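Two structures of oxidoreductase, fmn-binding from Shewanella oneidensis compared at one contact. The protein binds FMN and probably works as an NAD(P)H-dependent oxidoreductase of the Old Yellow Enzyme family, acting on carbon-carbon double bonds of its substrates. Structure 1 is PDB 4AWU (chain A, 1.69 Å), residues I20-L25 and R323-N328; structure 2 is PDB 2GQA (chain B, 1.70 Å), residues I20-M25 and R323-N328. Both blocks share one frame: the second was fitted to the first on N, CA, C and O of the twelve residues, RMSD 0.15 Å. Numbering follows each deposited sequence.

Structure 1 (4AWU). Engineered in segment 20-25: Leu25 (natural residue Met). With FMN (flavin mononucleotide), chain C; SO4 (sulfate ion), chain D.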
# COMPACT_ATOMS: atom_id res chain seq x y z
N ILE A 20 12.70 1.61 -10.23
CA ILE A 20 11.91 0.41 -10.02
C ILE A 20 11.44 0.33 -8.58
O ILE A 20 12.23 0.47 -7.65
CB ILE A 20 12.70 -0.85 -10.39
CG1 ILE A 20 13.03 -0.85 -11.88
CG2 ILE A 20 11.90 -2.10 -10.04
CD1 ILE A 20 14.14 -1.81 -12.25
N VAL A 21 10.15 0.11 -8.40
CA VAL A 21 9.58 -0.02 -7.08
C VAL A 21 9.07 -1.44 -6.88
O VAL A 21 8.46 -2.03 -7.77
CB VAL A 21 8.40 0.96 -6.88
CG1 VAL A 21 7.73 0.75 -5.52
CG2 VAL A 21 8.87 2.39 -7.02
N MET A 22 9.36 -1.99 -5.72
CA MET A 22 8.64 -3.16 -5.26
C MET A 22 7.46 -2.63 -4.48
O MET A 22 7.63 -2.09 -3.39
CB MET A 22 9.52 -4.03 -4.38
CG MET A 22 8.79 -5.21 -3.79
SD MET A 22 9.86 -6.16 -2.72
CE MET A 22 8.68 -7.34 -2.06
N PRO A 23 6.26 -2.74 -5.05
CA PRO A 23 5.08 -2.18 -4.41
C PRO A 23 4.62 -3.06 -3.27
O PRO A 23 5.11 -4.18 -3.13
CB PRO A 23 4.04 -2.19 -5.53
CG PRO A 23 4.40 -3.41 -6.31
CD PRO A 23 5.91 -3.51 -6.26
N PRO A 24 3.70 -2.57 -2.45
CA PRO A 24 3.21 -3.35 -1.31
C PRO A 24 2.64 -4.67 -1.76
O PRO A 24 1.80 -4.71 -2.67
CB PRO A 24 2.11 -2.47 -0.72
CG PRO A 24 2.35 -1.11 -1.24
CD PRO A 24 3.01 -1.27 -2.57
N LEU A 25 3.09 -5.76 -1.14
CA LEU A 25 2.59 -7.08 -1.45
C LEU A 25 2.36 -7.87 -0.17
O LEU A 25 3.29 -8.43 0.41
CB LEU A 25 3.57 -7.82 -2.36
CG LEU A 25 3.82 -7.18 -3.72
CD1 LEU A 25 5.15 -7.65 -4.28
CD2 LEU A 25 2.69 -7.48 -4.70
N ARG A 323 3.58 -8.53 -8.92
CA ARG A 323 3.64 -9.97 -9.09
C ARG A 323 4.99 -10.44 -9.63
O ARG A 323 5.51 -11.46 -9.17
CB ARG A 323 2.48 -10.44 -9.96
CG ARG A 323 1.19 -10.52 -9.15
CD ARG A 323 -0.05 -10.58 -10.03
NE ARG A 323 -0.35 -9.29 -10.61
CZ ARG A 323 -1.42 -9.04 -11.37
NH1 ARG A 323 -2.29 -10.00 -11.62
NH2 ARG A 323 -1.61 -7.83 -11.86
N PRO A 324 5.58 -9.71 -10.59
CA PRO A 324 6.90 -10.17 -11.03
C PRO A 324 7.95 -10.11 -9.92
O PRO A 324 8.88 -10.92 -9.94
CB PRO A 324 7.24 -9.21 -12.17
CG PRO A 324 5.92 -8.76 -12.68
CD PRO A 324 5.05 -8.66 -11.46
N PHE A 325 7.81 -9.21 -8.95
CA PHE A 325 8.80 -9.14 -7.88
C PHE A 325 8.66 -10.30 -6.91
O PHE A 325 9.61 -10.67 -6.22
CB PHE A 325 8.72 -7.81 -7.14
CG PHE A 325 9.99 -7.00 -7.22
CD1 PHE A 325 11.21 -7.58 -6.93
CD2 PHE A 325 9.95 -5.67 -7.60
CE1 PHE A 325 12.38 -6.84 -7.00
CE2 PHE A 325 11.12 -4.94 -7.68
CZ PHE A 325 12.33 -5.52 -7.37
N ILE A 326 7.47 -10.89 -6.86
CA ILE A 326 7.26 -12.04 -6.02
C ILE A 326 8.15 -13.19 -6.47
O ILE A 326 8.84 -13.80 -5.66
CB ILE A 326 5.79 -12.49 -6.05
CG1 ILE A 326 4.91 -11.40 -5.45
CG2 ILE A 326 5.63 -13.82 -5.30
CD1 ILE A 326 3.45 -11.73 -5.41
N ALA A 327 8.14 -13.46 -7.77
CA ALA A 327 8.82 -14.63 -8.33
C ALA A 327 10.23 -14.34 -8.82
O ALA A 327 10.96 -15.26 -9.16
CB ALA A 327 7.99 -15.22 -9.47
N ASN A 328 10.61 -13.07 -8.86
CA ASN A 328 11.93 -12.68 -9.35
C ASN A 328 12.60 -11.72 -8.40
O ASN A 328 12.42 -10.51 -8.51
CB ASN A 328 11.81 -12.03 -10.73
CG ASN A 328 11.12 -12.92 -11.74
OD1 ASN A 328 11.76 -13.74 -12.40
ND2 ASN A 328 9.81 -12.78 -11.85
N1 FMN C . -1.33 -3.28 -2.85
C2 FMN C . -1.33 -2.52 -1.70
O2 FMN C . -1.53 -1.31 -1.80
N3 FMN C . -1.11 -3.10 -0.47
C4 FMN C . -0.96 -4.47 -0.36
O4 FMN C . -0.59 -4.97 0.70
C4A FMN C . -0.95 -5.23 -1.52
N5 FMN C . -0.79 -6.59 -1.45
C5A FMN C . -0.79 -7.35 -2.59
C6 FMN C . -0.56 -8.71 -2.48
C7 FMN C . -0.50 -9.50 -3.63
C7M FMN C . -0.24 -10.97 -3.48
C8 FMN C . -0.73 -8.92 -4.87
C8M FMN C . -0.63 -9.74 -6.13
C9 FMN C . -0.94 -7.55 -4.97
C9A FMN C . -0.94 -6.75 -3.83
N10 FMN C . -1.17 -5.39 -3.91
C10 FMN C . -1.16 -4.63 -2.76
C1' FMN C . -1.26 -4.70 -5.23
C2' FMN C . 0.16 -4.60 -5.80
O2' FMN C . 0.92 -3.74 -4.98
C3' FMN C . 0.19 -4.07 -7.23
O3' FMN C . -0.26 -2.74 -7.25
C4' FMN C . -0.66 -4.95 -8.16
O4' FMN C . -0.30 -6.30 -7.99
C5' FMN C . -0.51 -4.59 -9.63
O5' FMN C . 0.85 -4.63 -10.03
P FMN C . 1.43 -5.87 -10.87
O1P FMN C . 1.40 -7.09 -9.98
O2P FMN C . 0.56 -6.12 -12.09
O3P FMN C . 2.83 -5.54 -11.30
S SO4 D . -1.65 -13.43 -12.22
O1 SO4 D . -2.74 -13.33 -13.18
O2 SO4 D . -0.49 -12.72 -12.73
O3 SO4 D . -2.07 -12.87 -10.93
O4 SO4 D . -1.28 -14.83 -12.02
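Leu25, an engineered residue, and Ile326 meet where the first strand of the TIM barrel, 20-22, faces the short helix 323-327 that follows the last strand. In Leu25, chi1 (-62°) and chi2 (158°) together turn CD1 to Ile326 CG1, 3.9 Å away, and CD2 to flavin C9 at 3.6 Å. Ile326, apolar as this buried place asks, makes the touch with CG1, from which chi2 (-179°) carries CD1 onward. On strand 20-22, the extended Met22 chain rises over the Phe325 ring and holds SD 4.8 Å from its centroid, a distant Met-aromatic contact. Ile20 CG2 adds an apolar touch to the ring. The positive charge and several N-H donors of Arg323 match the phosphate: its backbone N and NE both hydrogen-bond to FMN O1P, and NH2 to O2P. Pro24 O accepts a hydrogen bond from FMN O2'.

Structure 2 (2GQA). With FMN (flavin mononucleotide), chain E.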
# COMPACT_ATOMS: atom_id res chain seq x y z
N ILE B 20 12.66 1.60 -10.29
CA ILE B 20 11.88 0.40 -10.04
C ILE B 20 11.43 0.31 -8.59
O ILE B 20 12.23 0.44 -7.67
CB ILE B 20 12.69 -0.86 -10.40
CG1 ILE B 20 12.98 -0.85 -11.90
CG2 ILE B 20 11.93 -2.13 -9.98
CD1 ILE B 20 14.10 -1.78 -12.31
N VAL B 21 10.14 0.08 -8.40
CA VAL B 21 9.60 -0.03 -7.06
C VAL B 21 9.05 -1.42 -6.82
O VAL B 21 8.48 -2.02 -7.73
CB VAL B 21 8.43 0.98 -6.86
CG1 VAL B 21 7.78 0.78 -5.49
CG2 VAL B 21 8.94 2.40 -7.00
N MET B 22 9.28 -1.95 -5.62
CA MET B 22 8.68 -3.22 -5.25
C MET B 22 7.45 -2.69 -4.49
O MET B 22 7.57 -2.16 -3.38
CB MET B 22 9.56 -4.03 -4.30
CG MET B 22 8.84 -5.29 -3.79
SD MET B 22 9.86 -6.22 -2.66
CE MET B 22 8.65 -7.48 -2.12
N PRO B 23 6.25 -2.79 -5.11
CA PRO B 23 5.02 -2.29 -4.48
C PRO B 23 4.63 -3.10 -3.26
O PRO B 23 5.09 -4.23 -3.09
CB PRO B 23 4.00 -2.40 -5.62
CG PRO B 23 4.43 -3.67 -6.28
CD PRO B 23 5.94 -3.57 -6.31
N PRO B 24 3.76 -2.53 -2.41
CA PRO B 24 3.30 -3.20 -1.20
C PRO B 24 2.54 -4.47 -1.55
O PRO B 24 1.60 -4.44 -2.35
CB PRO B 24 2.42 -2.15 -0.53
CG PRO B 24 1.89 -1.36 -1.68
CD PRO B 24 3.10 -1.22 -2.58
N MET B 25 2.96 -5.59 -0.96
CA MET B 25 2.31 -6.87 -1.23
C MET B 25 2.18 -7.75 0.01
O MET B 25 3.16 -8.27 0.53
CB MET B 25 3.06 -7.63 -2.33
CG MET B 25 2.94 -6.96 -3.69
SD MET B 25 3.77 -7.89 -5.01
CE MET B 25 5.53 -7.66 -4.53
N ARG B 323 3.58 -8.66 -8.97
CA ARG B 323 3.68 -10.09 -9.18
C ARG B 323 5.05 -10.51 -9.71
O ARG B 323 5.60 -11.51 -9.26
CB ARG B 323 2.51 -10.54 -10.05
CG ARG B 323 1.25 -10.58 -9.18
CD ARG B 323 -0.06 -10.61 -9.96
NE ARG B 323 -0.45 -9.29 -10.43
CZ ARG B 323 -1.64 -9.01 -10.96
NH1 ARG B 323 -1.93 -7.78 -11.36
NH2 ARG B 323 -2.55 -9.97 -11.06
N PRO B 324 5.64 -9.73 -10.64
CA PRO B 324 6.96 -10.16 -11.12
C PRO B 324 8.01 -10.14 -10.00
O PRO B 324 8.93 -10.96 -10.01
CB PRO B 324 7.28 -9.14 -12.21
CG PRO B 324 5.91 -8.84 -12.78
CD PRO B 324 5.07 -8.69 -11.52
N PHE B 325 7.89 -9.22 -9.04
CA PHE B 325 8.87 -9.17 -7.95
C PHE B 325 8.69 -10.34 -6.99
O PHE B 325 9.63 -10.74 -6.30
CB PHE B 325 8.78 -7.83 -7.19
CG PHE B 325 10.06 -7.02 -7.23
CD1 PHE B 325 11.29 -7.63 -6.97
CD2 PHE B 325 10.04 -5.66 -7.52
CE1 PHE B 325 12.48 -6.90 -7.01
CE2 PHE B 325 11.22 -4.91 -7.56
CZ PHE B 325 12.44 -5.53 -7.31
N ILE B 326 7.49 -10.90 -6.92
CA ILE B 326 7.27 -12.04 -6.04
C ILE B 326 8.17 -13.20 -6.50
O ILE B 326 8.88 -13.82 -5.70
CB ILE B 326 5.79 -12.55 -6.14
CG1 ILE B 326 4.82 -11.45 -5.69
CG2 ILE B 326 5.63 -13.85 -5.33
CD1 ILE B 326 4.64 -11.33 -4.20
N ALA B 327 8.14 -13.47 -7.80
CA ALA B 327 8.88 -14.60 -8.36
C ALA B 327 10.28 -14.34 -8.88
O ALA B 327 10.99 -15.27 -9.23
CB ALA B 327 8.06 -15.21 -9.48
N ASN B 328 10.68 -13.07 -8.92
CA ASN B 328 12.00 -12.73 -9.43
C ASN B 328 12.66 -11.80 -8.44
O ASN B 328 12.47 -10.59 -8.51
CB ASN B 328 11.86 -12.04 -10.78
CG ASN B 328 11.13 -12.90 -11.78
OD1 ASN B 328 9.89 -12.84 -11.91
ND2 ASN B 328 11.87 -13.72 -12.48
N1 FMN E . -1.36 -3.45 -2.67
C2 FMN E . -1.30 -2.63 -1.52
O2 FMN E . -1.42 -1.45 -1.57
N3 FMN E . -1.02 -3.29 -0.27
C4 FMN E . -0.97 -4.64 -0.06
O4 FMN E . -0.66 -5.10 1.02
C4A FMN E . -1.25 -5.49 -1.24
N5 FMN E . -1.25 -6.88 -1.15
C5A FMN E . -0.98 -7.59 -2.31
C6 FMN E . -0.53 -8.98 -2.11
C7 FMN E . -0.07 -9.77 -3.25
C7M FMN E . 0.40 -11.20 -3.07
C8 FMN E . -0.01 -9.15 -4.55
C8M FMN E . 0.39 -9.80 -5.91
C9 FMN E . -0.60 -7.85 -4.72
C9A FMN E . -0.97 -6.98 -3.66
N10 FMN E . -1.21 -5.55 -3.67
C10 FMN E . -1.36 -4.77 -2.55
C1' FMN E . -1.32 -4.87 -5.03
C2' FMN E . 0.07 -4.59 -5.58
O2' FMN E . 0.81 -3.64 -4.80
C3' FMN E . 0.06 -4.08 -7.02
O3' FMN E . -0.53 -2.78 -7.08
C4' FMN E . -0.68 -5.00 -7.96
O4' FMN E . -0.27 -6.40 -7.80
C5' FMN E . -0.57 -4.58 -9.41
O5' FMN E . 0.81 -4.69 -9.91
P FMN E . 1.31 -5.96 -10.73
O1P FMN E . 1.38 -7.14 -9.83
O2P FMN E . 0.36 -6.13 -11.89
O3P FMN E . 2.73 -5.55 -11.21
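The side chain of Met25 lies across that of Ile326. CG of Met25, anti to the carbonyl carbon (chi1 -68°), passes 3.8 Å from flavin C8; an unbranched chain, bent at chi3 (-69°), can follow the flavin with CG and still lay SD and CE against Ile326. Ile326 is apolar, as this buried place asks, and its chi2 of -82° brings CD1 beside the Met25 sulfur, 3.6 Å from SD. On strand 20-22, the extended Met22 chain rises over the Phe325 ring and holds SD 4.8 Å from its centroid, a distant Met-aromatic contact. Ile20 CG2 adds an apolar touch to the ring. The positive charge and several N-H donors of Arg323 match the phosphate: its backbone N and NE both hydrogen-bond to FMN O1P, and NH1 to O2P. The carbonyl of Pro24 accepts a hydrogen bond from O2' of the ribityl chain.

Comparison
Both structures hold FMN at this place, and the comparable CA atoms coincide within the error. The side chains of Ile20(A), Met22(A) and Arg323(A) keep their places in Ile20(B), Met22(B) and Arg323(B). The exchange is Leu25(A), engineered, against Met25(B). Their CB atoms coincide within the error, and the CG atoms of Leu25(A) and Met25(B) are 0.9 Å apart. Beyond that point a branched chain stands against a linear one: CD1 of Leu25(A) and CE of Met25(B) are 0.5 Å apart, whereas CD2 of Leu25(A) and SD of Met25(B) are 1.2 Å apart. A methyl group thus stands near the place of the thioether sulfur, and the more polarisable atom is absent from this buried spot in structure 1. Leu25(A) touches Met22(A), Arg323(A) and Ile326(A), as Met25(B) does Met22(B), Arg323(B) and Ile326(B). Leu25(A) CG lies 3.3 Å from Pro23(A) O. Met25(B) CG likewise lies 3.5 Å from Pro23(B) O. The second difference is the turn of one side chain: chi2 is -179° in Ile326(A) and -82° in Ile326(B), and the CD1 atoms stand 1.7 Å apart after superposition. The place of CD1 in Ile326(A) is left in the model of Ile326(B), although the touch with Leu25(A) or Met25(B) is kept.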